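Local coordinates for triphenylmethane reductase (Citrobacter sp., PDB 2VRB), which probably uses NADP(H) to reduce triphenylmethane dyes, as a reductase of the short-chain dehydrogenase/reductase family, at residues A179-T184 with K269-L274. Residues are numbered along the deposited sequence; the frame is centred on the assembly and turned at random.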
loop_
_atom_site.group_PDB
_atom_site.type_symbol
_atom_site.label_atom_id
_atom_site.label_comp_id
_atom_site.label_asym_id
_atom_site.label_seq_id
_atom_site.Cartn_x
_atom_site.Cartn_y
_atom_site.Cartn_z
ATOM N N ALA A 179 -9.254 5.141 21.601
ATOM C CA ALA A 179 -8.975 6.599 21.698
ATOM C C ALA A 179 -7.935 6.961 22.752
ATOM O O ALA A 179 -7.075 7.802 22.525
ATOM C CB ALA A 179 -10.283 7.338 21.985
ATOM N N LEU A 180 -8.034 6.352 23.929
ATOM C CA LEU A 180 -7.049 6.510 24.989
ATOM C C LEU A 180 -5.655 6.078 24.551
ATOM O O LEU A 180 -4.681 6.733 24.876
ATOM C CB LEU A 180 -7.464 5.729 26.244
ATOM C CG LEU A 180 -6.622 5.704 27.520
ATOM C CD1 LEU A 180 -6.314 7.119 28.045
ATOM C CD2 LEU A 180 -7.301 4.926 28.642
ATOM N N ALA A 181 -5.578 4.954 23.846
ATOM C CA ALA A 181 -4.332 4.430 23.287
ATOM C C ALA A 181 -3.679 5.407 22.302
ATOM O O ALA A 181 -2.457 5.645 22.352
ATOM C CB ALA A 181 -4.610 3.077 22.606
ATOM N N ALA A 182 -4.479 5.978 21.403
ATOM C CA ALA A 182 -3.952 6.948 20.466
ATOM C C ALA A 182 -3.442 8.172 21.254
ATOM O O ALA A 182 -2.326 8.644 21.011
ATOM C CB ALA A 182 -5.000 7.344 19.492
ATOM N N ALA A 183 -4.242 8.644 22.216
ATOM C CA ALA A 183 -3.864 9.825 23.025
ATOM C C ALA A 183 -2.610 9.547 23.830
ATOM O O ALA A 183 -1.759 10.406 23.968
ATOM C CB ALA A 183 -5.013 10.240 23.945
ATOM N N THR A 184 -2.500 8.342 24.374
ATOM C CA THR A 184 -1.313 7.961 25.138
ATOM C C THR A 184 -0.068 8.038 24.259
ATOM O O THR A 184 0.947 8.598 24.636
ATOM C CB THR A 184 -1.474 6.532 25.705
ATOM O OG1 THR A 184 -2.703 6.473 26.423
ATOM C CG2 THR A 184 -0.356 6.203 26.665
ATOM N N LYS A 269 -0.851 -3.245 27.688
ATOM C CA LYS A 269 0.407 -2.680 28.128
ATOM C C LYS A 269 0.411 -1.178 27.963
ATOM O O LYS A 269 1.068 -0.471 28.719
ATOM C CB LYS A 269 1.592 -3.356 27.456
ATOM C CG LYS A 269 1.789 -4.750 28.087
ATOM C CD LYS A 269 2.823 -5.636 27.402
ATOM C CE LYS A 269 2.923 -6.933 28.188
ATOM N NZ LYS A 269 3.671 -7.997 27.440
ATOM N N LEU A 270 -0.373 -0.688 27.011
ATOM C CA LEU A 270 -0.366 0.743 26.731
ATOM C C LEU A 270 -1.307 1.499 27.638
ATOM O O LEU A 270 -0.949 2.563 28.138
ATOM C CB LEU A 270 -0.724 0.982 25.269
ATOM C CG LEU A 270 -0.562 2.350 24.618
ATOM C CD1 LEU A 270 0.864 2.911 24.732
ATOM C CD2 LEU A 270 -0.929 2.070 23.167
ATOM N N ILE A 271 -2.509 0.971 27.841
ATOM C CA ILE A 271 -3.523 1.697 28.606
ATOM C C ILE A 271 -3.887 1.115 29.986
ATOM O O ILE A 271 -4.700 1.710 30.689
ATOM C CB ILE A 271 -4.841 1.893 27.811
ATOM C CG1 ILE A 271 -5.577 0.556 27.631
ATOM C CG2 ILE A 271 -4.583 2.653 26.513
ATOM C CD1 ILE A 271 -6.947 0.669 26.966
ATOM N N GLY A 272 -3.328 -0.033 30.372
ATOM C CA GLY A 272 -3.758 -0.674 31.628
ATOM C C GLY A 272 -4.987 -1.554 31.420
ATOM O O GLY A 272 -5.264 -1.961 30.290
ATOM N N SER A 273 -5.743 -1.838 32.486
ATOM C CA SER A 273 -6.800 -2.849 32.417
ATOM C C SER A 273 -7.845 -2.515 31.347
ATOM O O SER A 273 -8.142 -1.347 31.110
ATOM C CB SER A 273 -7.480 -3.016 33.770
ATOM O OG SER A 273 -6.598 -2.624 34.783
ATOM N N LEU A 274 -8.398 -3.540 30.713
ATOM C CA LEU A 274 -9.372 -3.338 29.648
ATOM C C LEU A 274 -10.759 -3.427 30.222
ATOM O O LEU A 274 -10.940 -4.013 31.270
ATOM C CB LEU A 274 -9.190 -4.389 28.538
ATOM C CG LEU A 274 -7.794 -4.605 27.958
ATOM C CD1 LEU A 274 -7.829 -5.755 26.899
ATOM C CD2 LEU A 274 -7.275 -3.348 27.332
#
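With chi1 at 70°, Ile-271 holds CG1 between its backbone N and carbonyl carbon and swings CG2 opposite the carbonyl carbon, where this methyl enters the surface formed by Leu-180, Ala-181 and Thr-184. Leu-180 answers with CG trans to its own N (chi1 180°), which lays its branch across the isoleucine: CG of Leu-180 lies 3.8 Å from CG2 of Ile-271, and CD2 of Leu-180 also approaches CB of Ile-271. The methyl reaches the helix backbone itself, 3.7 Å from N of Ala-181, an approach that the small side chain of Ala-181 probably allows; consistent with this, the two segments come nearest at Ala-181 and Ile-271, their CA atoms 6.0 Å apart. CB of Ala-181 touches both CG2 of Ile-271 and, at 3.9 Å, CD2 of Leu-270. In this NADP(H)-binding Rossmann fold of the NmrA-like family, the contact sets the C-terminal end of helix 266-271 on helix 175-186, which also packs on helix 11-21, where Ala-179 meets Leu-15 and Val-16 and both Leu-180 and Ala-183 meet His-19. Leu-270 and Thr-184 run past each other in opposite directions, CD1 of Leu-270 lying 4.0 Å from CG2 of Thr-184. While that methyl is directed to the leucine, OG1 of Thr-184 turns back into a hydrogen bond to O of Leu-180 (2.5 Å), standing 40° out of the carbonyl plane; N of Thr-184 reaches the same oxygen from the opposite face.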